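Local atomic coordinates of esterase (Capnocytophaga ochracea, PDB entry 4W9R), a protein that is of unknown function but has an alpha/beta-hydrolase domain of the putative esterase family, joined to a C-terminal array of helices. Residues 40-45 with 123-128; 257-262 with 298-303; 279-284 with 312-317. All blocks are in the same frame, centred on the assembly; numbering follows the deposited sequence.

Contact 1. Residues 40-45 with 123-128; sequences VLNAET and EEAGFL
The flat amide of Asn42 meets the methyl group of Ala125. The methyl lies beyond the O/N end of the amide, tilted out of its plane, so it is neither flat over a face nor level with it. Ala125 CB is 3.7 Å from Asn42 OD1 and 4.1 Å from Asn42 ND2. The first torsion of Asn42, -75°, puts its CG anti to the carbonyl carbon, and this carries the amide across to the helix.

OD1 is also held by the backbone N of Ser122, which helps fix the turn of the amide. Water 1 links the other end. Asn42 ND2 reaches it by a weak bond of 3.4 Å, and the water accepts from Ala125 N at 2.8 Å. The carboxylate of Glu124 takes a weak bond from the same water. The carboxylate of Glu123 only comes near, with OE1 4.5 Å from Asn42 ND2. Its OE2 is engaged by Lys221 and Asn148.

Apolar packing is brief: Leu41 CB lies 4.2 Å from Ala125 CB.

Glu123 directly follows strand 116-122, with phi 57° and psi -130°. This strand-turn-helix shape is consistent with the nucleophile elbow of alpha/beta hydrolases, which would put a glutamate at the nucleophile position.

Strands 35-40 and 116-122 are parallel neighbours, and Leu41 and Ile120 share backbone bonding. The contact joins the loop after strand 35-40 to the start of the helix after strand 116-122. Helix 91-110 meets Leu41 through Val99, and Val79 of helix 76-79 packs on Ala125.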
ATOM      1  N   VAL B  40       2.043 -10.933 -11.514  1.00 30.41           N
ATOM      2  CA  VAL B  40       2.834  -9.714 -11.376  1.00 22.68           C
ATOM      3  C   VAL B  40       4.124  -9.790 -12.193  1.00 25.78           C
ATOM      4  O   VAL B  40       5.001 -10.605 -11.906  1.00 32.90           O
ATOM      5  CB  VAL B  40       3.186  -9.441  -9.904  1.00 24.82           C
ATOM      6  CG1 VAL B  40       3.963  -8.140  -9.780  1.00 40.33           C
ATOM      7  CG2 VAL B  40       1.926  -9.397  -9.061  1.00 19.13           C
ATOM      8  N   LEU B  41       4.231  -8.941 -13.212  1.00 23.47           N
ATOM      9  CA  LEU B  41       5.369  -8.965 -14.131  1.00 33.18           C
ATOM     10  C   LEU B  41       6.612  -8.272 -13.570  1.00 45.64           C
ATOM     11  O   LEU B  41       7.742  -8.574 -13.953  1.00 58.59           O
ATOM     12  CB  LEU B  41       4.974  -8.315 -15.455  1.00 18.98           C
ATOM     13  CG  LEU B  41       3.680  -8.843 -16.073  1.00 25.08           C
ATOM     14  CD1 LEU B  41       3.390  -8.140 -17.389  1.00 27.48           C
ATOM     15  CD2 LEU B  41       3.759 -10.348 -16.268  1.00 28.72           C
ATOM     16  N   ASN B  42       6.372  -7.323 -12.677  1.00 29.10           N
ATOM     17  CA  ASN B  42       7.390  -6.453 -12.093  1.00 31.87           C
ATOM     18  C   ASN B  42       7.954  -6.950 -10.762  1.00 38.07           C
ATOM     19  O   ASN B  42       8.642  -6.212 -10.060  1.00 55.04           O
ATOM     20  CB  ASN B  42       6.844  -5.039 -11.956  1.00 51.66           C
ATOM     21  CG  ASN B  42       6.781  -4.324 -13.291  1.00 46.24           C
ATOM     22  OD1 ASN B  42       5.703  -4.041 -13.809  1.00 45.18           O
ATOM     23  ND2 ASN B  42       7.945  -4.048 -13.866  1.00 37.96           N
ATOM     24  N   ALA B  43       7.627  -8.190 -10.415  1.00 30.05           N
ATOM     25  CA  ALA B  43       7.614  -8.701  -9.043  1.00 30.23           C
ATOM     26  C   ALA B  43       8.839  -8.402  -8.174  1.00 30.11           C
ATOM     27  O   ALA B  43       8.720  -8.386  -6.952  1.00 32.26           O
ATOM     28  CB  ALA B  43       7.398 -10.206  -9.083  1.00 16.61           C
ATOM     29  N   GLU B  44      10.009  -8.184  -8.768  1.00 32.90           N
ATOM     30  CA  GLU B  44      11.180  -7.809  -7.969  1.00 24.34           C
ATOM     31  C   GLU B  44      10.880  -6.599  -7.067  1.00 29.86           C
ATOM     32  O   GLU B  44      11.465  -6.452  -5.996  1.00 34.41           O
ATOM     33  CB  GLU B  44      12.388  -7.514  -8.866  1.00 32.95           C
ATOM     34  CG  GLU B  44      12.258  -6.277  -9.749  1.00 47.81           C
ATOM     35  CD  GLU B  44      11.480  -6.537 -11.025  1.00 43.83           C
ATOM     36  OE1 GLU B  44      11.069  -7.694 -11.252  1.00 45.27           O
ATOM     37  OE2 GLU B  44      11.280  -5.580 -11.803  1.00 40.03           O
ATOM     38  N   THR B  45       9.951  -5.754  -7.503  1.00 26.03           N
ATOM     39  CA  THR B  45       9.468  -4.627  -6.708  1.00 22.10           C
ATOM     40  C   THR B  45       8.032  -4.854  -6.224  1.00 30.35           C
ATOM     41  O   THR B  45       7.769  -4.865  -5.022  1.00 41.32           O
ATOM     42  CB  THR B  45       9.544  -3.301  -7.489  1.00 23.52           C
ATOM     43  OG1 THR B  45       8.904  -3.451  -8.762  1.00 28.16           O
ATOM     44  CG2 THR B  45      10.992  -2.896  -7.704  1.00 26.96           C
ATOM     45  N   GLU B 123       5.477   0.585 -15.423  1.00 18.50           N
ATOM     46  CA  GLU B 123       6.401   1.104 -16.435  1.00 21.19           C
ATOM     47  C   GLU B 123       6.177   0.458 -17.802  1.00 26.97           C
ATOM     48  O   GLU B 123       5.049   0.409 -18.291  1.00 34.14           O
ATOM     49  CB  GLU B 123       7.853   0.918 -15.987  1.00 25.37           C
ATOM     50  CG  GLU B 123       8.299   1.882 -14.888  1.00 25.20           C
ATOM     51  CD  GLU B 123       7.757   1.517 -13.517  1.00 40.37           C
ATOM     52  OE1 GLU B 123       7.992   0.375 -13.068  1.00 45.60           O
ATOM     53  OE2 GLU B 123       7.100   2.375 -12.888  1.00 37.01           O
ATOM     54  N   GLU B 124       7.250  -0.032 -18.417  1.00 22.91           N
ATOM     55  CA  GLU B 124       7.156  -0.637 -19.744  1.00 25.10           C
ATOM     56  C   GLU B 124       6.233  -1.852 -19.741  1.00 26.77           C
ATOM     57  O   GLU B 124       5.398  -2.009 -20.632  1.00 31.85           O
ATOM     58  CB  GLU B 124       8.541  -1.033 -20.261  1.00 30.16           C
ATOM     59  CG  GLU B 124       9.445   0.140 -20.621  1.00 47.77           C
ATOM     60  CD  GLU B 124      10.127   0.749 -19.410  1.00 67.75           C
ATOM     61  OE1 GLU B 124      10.027   0.164 -18.310  1.00 69.57           O
ATOM     62  OE2 GLU B 124      10.767   1.811 -19.560  1.00 70.32           O
ATOM     63  N   ALA B 125       6.387  -2.706 -18.734  1.00 22.81           N
ATOM     64  CA  ALA B 125       5.528  -3.876 -18.590  1.00 26.08           C
ATOM     65  C   ALA B 125       4.078  -3.457 -18.359  1.00 34.29           C
ATOM     66  O   ALA B 125       3.148  -4.147 -18.779  1.00 24.58           O
ATOM     67  CB  ALA B 125       6.015  -4.758 -17.453  1.00 16.04           C
ATOM     68  N   GLY B 126       3.895  -2.322 -17.690  1.00 26.47           N
ATOM     69  CA  GLY B 126       2.571  -1.781 -17.445  1.00 28.08           C
ATOM     70  C   GLY B 126       1.840  -1.451 -18.732  1.00 27.81           C
ATOM     71  O   GLY B 126       0.627  -1.632 -18.831  1.00 41.46           O
ATOM     72  N   PHE B 127       2.578  -0.959 -19.720  1.00 23.37           N
ATOM     73  CA  PHE B 127       2.001  -0.667 -21.026  1.00 28.06           C
ATOM     74  C   PHE B 127       1.842  -1.943 -21.841  1.00 28.55           C
ATOM     75  O   PHE B 127       0.888  -2.084 -22.605  1.00 34.31           O
ATOM     76  CB  PHE B 127       2.860   0.344 -21.787  1.00 30.03           C
ATOM     77  CG  PHE B 127       2.298   0.721 -23.128  1.00 24.25           C
ATOM     78  CD1 PHE B 127       1.142   1.478 -23.218  1.00 26.63           C
ATOM     79  CD2 PHE B 127       2.920   0.315 -24.296  1.00 31.45           C
ATOM     80  CE1 PHE B 127       0.618   1.825 -24.448  1.00 29.53           C
ATOM     81  CE2 PHE B 127       2.400   0.659 -25.530  1.00 33.48           C
ATOM     82  CZ  PHE B 127       1.247   1.416 -25.606  1.00 24.97           C
ATOM     83  N   LEU B 128       2.785  -2.865 -21.676  1.00 25.35           N
ATOM     84  CA  LEU B 128       2.734  -4.157 -22.350  1.00 23.47           C
ATOM     85  C   LEU B 128       1.480  -4.934 -21.960  1.00 29.63           C
ATOM     86  O   LEU B 128       0.892  -5.638 -22.782  1.00 27.56           O
ATOM     87  CB  LEU B 128       3.982  -4.979 -22.021  1.00 29.94           C
ATOM     88  CG  LEU B 128       4.005  -6.429 -22.513  1.00 29.12           C
ATOM     89  CD1 LEU B 128       4.030  -6.477 -24.029  1.00 30.80           C
ATOM     90  CD2 LEU B 128       5.191  -7.181 -21.931  1.00 32.53           C
TER
HETATM   91  O   HOH W   1       8.516  -2.543 -16.912  1.00 30.26           O

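Contact 2. Residues 257-262 with 298-303; sequences EYLENK and KKLAKY
Glu257 and Lys299 form a salt bridge at one side of a helix pair, while Leu259 packs on Leu300 and Tyr303 beside it. The helices belong to the C-terminal alpha-helical region, whose successive helices are consistent with a TPR-like array. Helices 255-270 and 294-306 are the first and third of three helices in a row. Their segments run roughly parallel, at 36°, with axes 10.9 Å apart at closest approach.

The polar part is one charged hydrogen bond. Lys299 NZ donates to Glu257 OE2 at 2.7 Å and meets the lone pair on the side of the other oxygen. The grip is on one oxygen, since Glu257 OE1 stays 3.6 Å from Lys299 NZ. The two side chains cross at about a right angle. Each is bent: Glu257 at its second torsion (67°) and Lys299 at its third (-73°). The bends bring the charged ends together at a partly exposed edge. Lys299 also lies on Tyr256. An alanine in place of Glu257 would probably leave the ammonium group of Lys299 without its carboxylate mate and freer to swing toward solvent.

The apolar part rests on a single methyl, Leu259 CD2. It touches Leu300 CD1 at 3.8 Å, and these two leucine side chains also cross nearly at right angles. Helix 278-290 packs on the same leucines, with Asp280 and Thr284 against Leu259 and Ile288 against Leu300. Tyr303 extends toward helix 255-270, where it also meets Tyr263. Its ring stands oblique to the leucine methyl, with Tyr303 CE2 4.1 Å from Leu259 CD2.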
ATOM      1  N   GLU B 257     -33.997 -11.609  -3.335  1.00 46.63           N
ATOM      2  CA  GLU B 257     -33.338 -11.506  -4.632  1.00 52.20           C
ATOM      3  C   GLU B 257     -32.102 -10.614  -4.571  1.00 42.65           C
ATOM      4  O   GLU B 257     -31.137 -10.838  -5.298  1.00 41.22           O
ATOM      5  CB  GLU B 257     -34.313 -10.977  -5.688  1.00 58.07           C
ATOM      6  CG  GLU B 257     -35.219 -12.041  -6.299  1.00 64.63           C
ATOM      7  CD  GLU B 257     -36.209 -12.625  -5.307  1.00 68.10           C
ATOM      8  OE1 GLU B 257     -36.519 -11.953  -4.300  1.00 75.66           O
ATOM      9  OE2 GLU B 257     -36.680 -13.759  -5.536  1.00 61.89           O
ATOM     10  N   TYR B 258     -32.133  -9.609  -3.701  1.00 33.13           N
ATOM     11  CA  TYR B 258     -30.986  -8.724  -3.526  1.00 35.48           C
ATOM     12  C   TYR B 258     -29.783  -9.506  -3.007  1.00 41.46           C
ATOM     13  O   TYR B 258     -28.675  -9.375  -3.527  1.00 41.95           O
ATOM     14  CB  TYR B 258     -31.321  -7.577  -2.569  1.00 32.91           C
ATOM     15  CG  TYR B 258     -30.230  -6.534  -2.462  1.00 40.69           C
ATOM     16  CD1 TYR B 258     -30.171  -5.470  -3.353  1.00 41.93           C
ATOM     17  CD2 TYR B 258     -29.258  -6.613  -1.472  1.00 42.13           C
ATOM     18  CE1 TYR B 258     -29.177  -4.514  -3.263  1.00 38.29           C
ATOM     19  CE2 TYR B 258     -28.257  -5.662  -1.374  1.00 44.86           C
ATOM     20  CZ  TYR B 258     -28.223  -4.614  -2.272  1.00 50.25           C
ATOM     21  OH  TYR B 258     -27.232  -3.663  -2.182  1.00 55.48           O
ATOM     22  N   LEU B 259     -30.013 -10.324  -1.984  1.00 39.17           N
ATOM     23  CA  LEU B 259     -28.957 -11.144  -1.405  1.00 32.37           C
ATOM     24  C   LEU B 259     -28.437 -12.162  -2.413  1.00 35.40           C
ATOM     25  O   LEU B 259     -27.229 -12.368  -2.533  1.00 47.40           O
ATOM     26  CB  LEU B 259     -29.460 -11.860  -0.149  1.00 24.28           C
ATOM     27  CG  LEU B 259     -28.481 -12.831   0.520  1.00 29.27           C
ATOM     28  CD1 LEU B 259     -27.275 -12.087   1.073  1.00 22.23           C
ATOM     29  CD2 LEU B 259     -29.168 -13.634   1.614  1.00 27.53           C
ATOM     30  N   GLU B 260     -29.355 -12.793  -3.139  1.00 36.64           N
ATOM     31  CA  GLU B 260     -28.992 -13.821  -4.107  1.00 40.51           C
ATOM     32  C   GLU B 260     -28.220 -13.225  -5.277  1.00 41.22           C
ATOM     33  O   GLU B 260     -27.199 -13.769  -5.697  1.00 43.83           O
ATOM     34  CB  GLU B 260     -30.237 -14.545  -4.619  1.00 49.02           C
ATOM     35  CG  GLU B 260     -29.930 -15.752  -5.492  1.00 57.51           C
ATOM     36  CD  GLU B 260     -31.172 -16.349  -6.124  1.00 67.32           C
ATOM     37  OE1 GLU B 260     -32.096 -15.580  -6.468  1.00 63.87           O
ATOM     38  OE2 GLU B 260     -31.225 -17.588  -6.277  1.00 76.95           O
ATOM     39  N   ASN B 261     -28.713 -12.105  -5.796  1.00 40.86           N
ATOM     40  CA  ASN B 261     -28.062 -11.422  -6.906  1.00 47.18           C
ATOM     41  C   ASN B 261     -26.633 -11.024  -6.560  1.00 48.31           C
ATOM     42  O   ASN B 261     -25.733 -11.135  -7.392  1.00 46.81           O
ATOM     43  CB  ASN B 261     -28.862 -10.185  -7.320  1.00 50.69           C
ATOM     44  CG  ASN B 261     -28.171  -9.378  -8.399  1.00 67.92           C
ATOM     45  OD1 ASN B 261     -28.258  -9.701  -9.583  1.00 80.00           O
ATOM     46  ND2 ASN B 261     -27.482  -8.316  -7.995  1.00 69.27           N
ATOM     47  N   LYS B 262     -26.433 -10.573  -5.326  1.00 37.32           N
ATOM     48  CA  LYS B 262     -25.111 -10.172  -4.863  1.00 32.79           C
ATOM     49  C   LYS B 262     -24.126 -11.333  -4.922  1.00 38.09           C
ATOM     50  O   LYS B 262     -23.032 -11.201  -5.464  1.00 50.37           O
ATOM     51  CB  LYS B 262     -25.178  -9.622  -3.438  1.00 39.87           C
ATOM     52  CG  LYS B 262     -23.818  -9.276  -2.848  1.00 32.57           C
ATOM     53  CD  LYS B 262     -23.948  -8.723  -1.439  1.00 38.45           C
ATOM     54  CE  LYS B 262     -22.584  -8.489  -0.803  1.00 44.43           C
ATOM     55  NZ  LYS B 262     -21.796  -7.445  -1.516  1.00 40.10           N
ATOM     56  N   LYS B 298     -39.332 -17.355   2.924  1.00 35.85           N
ATOM     57  CA  LYS B 298     -39.390 -18.763   2.550  1.00 39.75           C
ATOM     58  C   LYS B 298     -38.194 -19.139   1.685  1.00 43.54           C
ATOM     59  O   LYS B 298     -37.568 -20.181   1.889  1.00 46.92           O
ATOM     60  CB  LYS B 298     -40.691 -19.072   1.807  1.00 46.18           C
ATOM     61  CG  LYS B 298     -40.901 -20.548   1.495  1.00 52.06           C
ATOM     62  CD  LYS B 298     -42.131 -20.756   0.621  1.00 62.21           C
ATOM     63  CE  LYS B 298     -42.518 -22.225   0.535  1.00 64.71           C
ATOM     64  NZ  LYS B 298     -41.431 -23.061  -0.040  1.00 76.30           N
ATOM     65  N   LYS B 299     -37.881 -18.280   0.721  1.00 36.62           N
ATOM     66  CA  LYS B 299     -36.764 -18.514  -0.184  1.00 47.29           C
ATOM     67  C   LYS B 299     -35.425 -18.344   0.529  1.00 54.17           C
ATOM     68  O   LYS B 299     -34.434 -18.974   0.162  1.00 52.66           O
ATOM     69  CB  LYS B 299     -36.853 -17.578  -1.392  1.00 41.97           C
ATOM     70  CG  LYS B 299     -37.998 -17.913  -2.338  1.00 36.39           C
ATOM     71  CD  LYS B 299     -38.069 -16.962  -3.523  1.00 39.06           C
ATOM     72  CE  LYS B 299     -38.585 -15.595  -3.112  1.00 58.25           C
ATOM     73  NZ  LYS B 299     -38.863 -14.728  -4.291  1.00 63.15           N
ATOM     74  N   LEU B 300     -35.404 -17.496   1.554  1.00 47.62           N
ATOM     75  CA  LEU B 300     -34.197 -17.291   2.347  1.00 39.04           C
ATOM     76  C   LEU B 300     -33.887 -18.528   3.181  1.00 38.16           C
ATOM     77  O   LEU B 300     -32.726 -18.891   3.363  1.00 42.68           O
ATOM     78  CB  LEU B 300     -34.345 -16.069   3.257  1.00 31.28           C
ATOM     79  CG  LEU B 300     -33.175 -15.765   4.196  1.00 25.86           C
ATOM     80  CD1 LEU B 300     -31.904 -15.491   3.404  1.00 22.51           C
ATOM     81  CD2 LEU B 300     -33.505 -14.594   5.108  1.00 22.33           C
ATOM     82  N   ALA B 301     -34.937 -19.172   3.681  1.00 36.84           N
ATOM     83  CA  ALA B 301     -34.788 -20.364   4.506  1.00 36.62           C
ATOM     84  C   ALA B 301     -34.138 -21.500   3.727  1.00 40.54           C
ATOM     85  O   ALA B 301     -33.255 -22.187   4.239  1.00 44.32           O
ATOM     86  CB  ALA B 301     -36.141 -20.802   5.049  1.00 37.85           C
ATOM     87  N   LYS B 302     -34.577 -21.692   2.488  1.00 41.25           N
ATOM     88  CA  LYS B 302     -34.055 -22.773   1.662  1.00 43.47           C
ATOM     89  C   LYS B 302     -32.665 -22.428   1.145  1.00 47.80           C
ATOM     90  O   LYS B 302     -31.848 -23.313   0.891  1.00 50.89           O
ATOM     91  CB  LYS B 302     -35.003 -23.072   0.499  1.00 44.70           C
ATOM     92  CG  LYS B 302     -34.782 -24.439  -0.136  1.00 73.75           C
ATOM     93  CD  LYS B 302     -35.948 -24.837  -1.031  1.00 93.83           C
ATOM     94  CE  LYS B 302     -35.781 -26.257  -1.559  1.00 90.66           C
ATOM     95  NZ  LYS B 302     -36.942 -26.694  -2.385  1.00 76.13           N
ATOM     96  N   TYR B 303     -32.401 -21.134   0.999  1.00 48.37           N
ATOM     97  CA  TYR B 303     -31.112 -20.665   0.505  1.00 40.29           C
ATOM     98  C   TYR B 303     -29.997 -20.921   1.513  1.00 44.77           C
ATOM     99  O   TYR B 303     -28.931 -21.419   1.153  1.00 46.91           O
ATOM    100  CB  TYR B 303     -31.181 -19.176   0.170  1.00 36.15           C
ATOM    101  CG  TYR B 303     -29.874 -18.592  -0.320  1.00 46.77           C
ATOM    102  CD1 TYR B 303     -29.370 -18.922  -1.572  1.00 50.80           C
ATOM    103  CD2 TYR B 303     -29.151 -17.702   0.462  1.00 48.67           C
ATOM    104  CE1 TYR B 303     -28.180 -18.389  -2.027  1.00 52.31           C
ATOM    105  CE2 TYR B 303     -27.959 -17.161   0.015  1.00 51.91           C
ATOM    106  CZ  TYR B 303     -27.478 -17.508  -1.230  1.00 55.94           C
ATOM    107  OH  TYR B 303     -26.292 -16.974  -1.681  1.00 58.62           O
TER

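Contact 3. Residues 279-284 with 312-317; sequences NDVMAT and TAMPNF
Met314 reaches across to Val281 and Met282, and these three side chains make the whole contact. Both methionines are present as selenomethionine.

The contact is apolar. Val281 and Met314 meet tip to tip, with Val281 CG1 3.7 Å from Met314 CE. The selenium of Met314 lies close to the same branch, 4.1 Å from Val281 CG1. Met282 comes in at a slant, and its CE is 4.0 Å from Met314 SE. The chain of Met314 leaves its helix extended, with CG anti to the backbone N at -166°. It bends only at the third torsion, 77°, so that CE turns onto the valine. No polar bond spans the two segments.

Helix 278-290 and helix 314-325 belong to the C-terminal helical array, an arrangement consistent with TPR-like repeats. Helix 294-306 lies between them in the chain and joins the packing: its Val304 touches both Val281 and Met314. Tyr309, in the loop before helix 314-325, also packs on Met314. Asp346 and Phe347 lie against Met282.

Segment 279-284 carries side-chain hydrogen bonds of its own. Asn279 ND2 donates to Asp280 OD1 at 3.1 Å, with an N-H...O angle of 152°. Asp280 OD1 also accepts from Ile239 N, and its OD2 bonds to Tyr263 OH. Both carboxylate oxygens of this buried residue therefore have partners. The backbone oxygen of Asp280 has two donors from one residue: Thr284 OG1 approaches it at 2.8 Å, and Thr284 N makes the helical bond at 3.2 Å.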
ATOM      1  N   ASN B 279     -23.664 -11.817   8.740  1.00 35.92           N
ATOM      2  CA  ASN B 279     -23.997 -10.404   8.606  1.00 39.09           C
ATOM      3  C   ASN B 279     -24.937 -10.148   7.431  1.00 42.96           C
ATOM      4  O   ASN B 279     -25.927  -9.425   7.561  1.00 35.28           O
ATOM      5  CB  ASN B 279     -22.719  -9.576   8.447  1.00 47.83           C
ATOM      6  CG  ASN B 279     -23.000  -8.109   8.181  1.00 61.13           C
ATOM      7  OD1 ASN B 279     -23.206  -7.326   9.108  1.00 74.81           O
ATOM      8  ND2 ASN B 279     -23.000  -7.727   6.907  1.00 45.36           N
ATOM      9  N   ASP B 280     -24.626 -10.751   6.288  1.00 37.34           N
ATOM     10  CA  ASP B 280     -25.424 -10.571   5.081  1.00 38.27           C
ATOM     11  C   ASP B 280     -26.783 -11.256   5.194  1.00 44.75           C
ATOM     12  O   ASP B 280     -27.782 -10.762   4.670  1.00 45.26           O
ATOM     13  CB  ASP B 280     -24.669 -11.100   3.861  1.00 43.95           C
ATOM     14  CG  ASP B 280     -23.535 -10.187   3.436  1.00 45.49           C
ATOM     15  OD1 ASP B 280     -23.204  -9.255   4.198  1.00 44.71           O
ATOM     16  OD2 ASP B 280     -22.974 -10.406   2.342  1.00 53.84           O
ATOM     17  N   VAL B 281     -26.816 -12.395   5.876  1.00 39.12           N
ATOM     18  CA  VAL B 281     -28.063 -13.125   6.067  1.00 37.27           C
ATOM     19  C   VAL B 281     -29.007 -12.356   6.985  1.00 35.32           C
ATOM     20  O   VAL B 281     -30.187 -12.187   6.676  1.00 35.93           O
ATOM     21  CB  VAL B 281     -27.815 -14.528   6.649  1.00 32.85           C
ATOM     22  CG1 VAL B 281     -29.136 -15.214   6.965  1.00 30.59           C
ATOM     23  CG2 VAL B 281     -26.994 -15.364   5.681  1.00 26.00           C
HETATM   24  N   MSE B 282     -28.480 -11.883   8.110  1.00 35.01           N
HETATM   25  CA  MSE B 282     -29.281 -11.145   9.080  1.00 33.88           C
HETATM   26  C   MSE B 282     -29.771  -9.813   8.522  1.00 38.77           C
HETATM   27  O   MSE B 282     -30.862  -9.357   8.861  1.00 44.27           O
HETATM   28  CB  MSE B 282     -28.485 -10.914  10.364  1.00 33.22           C
HETATM   29  CG  MSE B 282     -28.261 -12.180  11.171  1.00 49.31           C
HETATM   30 SE   MSE B 282     -29.934 -13.128  11.504  1.00 75.01          SE
HETATM   31  CE  MSE B 282     -29.227 -14.677  12.453  1.00 92.05           C
ATOM     32  N   ALA B 283     -28.964  -9.196   7.666  1.00 35.04           N
ATOM     33  CA  ALA B 283     -29.358  -7.954   7.015  1.00 35.58           C
ATOM     34  C   ALA B 283     -30.559  -8.201   6.113  1.00 42.96           C
ATOM     35  O   ALA B 283     -31.478  -7.385   6.042  1.00 50.53           O
ATOM     36  CB  ALA B 283     -28.202  -7.375   6.219  1.00 34.52           C
ATOM     37  N   THR B 284     -30.546  -9.340   5.430  1.00 32.76           N
ATOM     38  CA  THR B 284     -31.642  -9.723   4.554  1.00 35.08           C
ATOM     39  C   THR B 284     -32.892 -10.023   5.373  1.00 43.72           C
ATOM     40  O   THR B 284     -33.996  -9.611   5.017  1.00 47.81           O
ATOM     41  CB  THR B 284     -31.277 -10.952   3.701  1.00 38.51           C
ATOM     42  OG1 THR B 284     -30.040 -10.712   3.017  1.00 38.08           O
ATOM     43  CG2 THR B 284     -32.370 -11.244   2.683  1.00 32.10           C
ATOM     44  N   THR B 312     -27.507 -25.958  11.387  1.00 53.75           N
ATOM     45  CA  THR B 312     -27.963 -24.973  12.362  1.00 49.30           C
ATOM     46  C   THR B 312     -29.485 -24.883  12.373  1.00 48.76           C
ATOM     47  O   THR B 312     -30.144 -25.264  11.408  1.00 50.51           O
ATOM     48  CB  THR B 312     -27.386 -23.574  12.081  1.00 43.12           C
ATOM     49  OG1 THR B 312     -27.969 -23.045  10.883  1.00 45.22           O
ATOM     50  CG2 THR B 312     -25.873 -23.641  11.928  1.00 35.71           C
ATOM     51  N   ALA B 313     -30.037 -24.412  13.485  1.00 41.16           N
ATOM     52  CA  ALA B 313     -31.484 -24.285  13.643  1.00 39.78           C
ATOM     53  C   ALA B 313     -32.099 -23.203  12.755  1.00 41.45           C
ATOM     54  O   ALA B 313     -33.321 -23.108  12.645  1.00 33.78           O
ATOM     55  CB  ALA B 313     -31.819 -24.007  15.099  1.00 24.44           C
HETATM   56  N   MSE B 314     -31.255 -22.393  12.122  1.00 46.18           N
HETATM   57  CA  MSE B 314     -31.723 -21.220  11.386  1.00 43.21           C
HETATM   58  C   MSE B 314     -32.678 -21.496  10.208  1.00 43.11           C
HETATM   59  O   MSE B 314     -33.708 -20.830  10.105  1.00 36.53           O
HETATM   60  CB  MSE B 314     -30.524 -20.410  10.882  1.00 31.74           C
HETATM   61  CG  MSE B 314     -30.903 -19.021  10.411  1.00 38.53           C
HETATM   62 SE   MSE B 314     -29.358 -17.904  10.040  0.65 56.12          SE
HETATM   63  CE  MSE B 314     -28.863 -18.674   8.333  1.00 32.85           C
ATOM     64  N   PRO B 315     -32.345 -22.452   9.313  1.00 39.98           N
ATOM     65  CA  PRO B 315     -33.235 -22.653   8.159  1.00 35.47           C
ATOM     66  C   PRO B 315     -34.675 -22.997   8.535  1.00 39.81           C
ATOM     67  O   PRO B 315     -35.608 -22.448   7.948  1.00 48.69           O
ATOM     68  CB  PRO B 315     -32.587 -23.826   7.419  1.00 37.39           C
ATOM     69  CG  PRO B 315     -31.156 -23.740   7.776  1.00 47.81           C
ATOM     70  CD  PRO B 315     -31.138 -23.293   9.206  1.00 45.61           C
ATOM     71  N   ASN B 316     -34.852 -23.888   9.504  1.00 33.39           N
ATOM     72  CA  ASN B 316     -36.192 -24.282   9.919  1.00 34.76           C
ATOM     73  C   ASN B 316     -36.856 -23.229  10.798  1.00 44.55           C
ATOM     74  O   ASN B 316     -38.081 -23.179  10.892  1.00 50.59           O
ATOM     75  CB  ASN B 316     -36.151 -25.626  10.645  1.00 34.85           C
ATOM     76  CG  ASN B 316     -35.977 -26.792   9.694  1.00 40.43           C
ATOM     77  OD1 ASN B 316     -36.495 -26.778   8.576  1.00 35.51           O
ATOM     78  ND2 ASN B 316     -35.242 -27.809  10.130  1.00 42.69           N
ATOM     79  N   PHE B 317     -36.054 -22.385  11.437  1.00 34.08           N
ATOM     80  CA  PHE B 317     -36.602 -21.275  12.205  1.00 27.23           C
ATOM     81  C   PHE B 317     -37.224 -20.248  11.266  1.00 36.60           C
ATOM     82  O   PHE B 317     -38.315 -19.742  11.523  1.00 39.41           O
ATOM     83  CB  PHE B 317     -35.526 -20.617  13.068  1.00 29.34           C
ATOM     84  CG  PHE B 317     -36.039 -19.486  13.917  1.00 36.56           C
ATOM     85  CD1 PHE B 317     -36.559 -19.729  15.177  1.00 28.86           C
ATOM     86  CD2 PHE B 317     -36.001 -18.179  13.454  1.00 42.72           C
ATOM     87  CE1 PHE B 317     -37.030 -18.690  15.960  1.00 36.63           C
ATOM     88  CE2 PHE B 317     -36.470 -17.137  14.233  1.00 33.64           C
ATOM     89  CZ  PHE B 317     -36.985 -17.393  15.487  1.00 32.32           C
TER

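From the N terminus, contact 1 comes first. It closes a long excursion between strand 35-40 and helix 123-128, inside the alpha/beta-hydrolase domain. It is complete before contact 2 opens. Contacts 2 and 3 lie in the C-terminal helices, on the opposite side of the chain's centre, about 42 and 45 Å from contact 1 between centres. Contact 2 closes the 35 residues between its segments and contact 3 closes 27. These two cross: 279-284 falls between 257-262 and 298-303, and 312-317 follows both. They therefore tie together helices 255-270, 278-290, 294-306 and 314-325. Their centres are about 10 Å apart and they touch directly, as where Leu259 meets Thr284 and Ala301 meets Pro315.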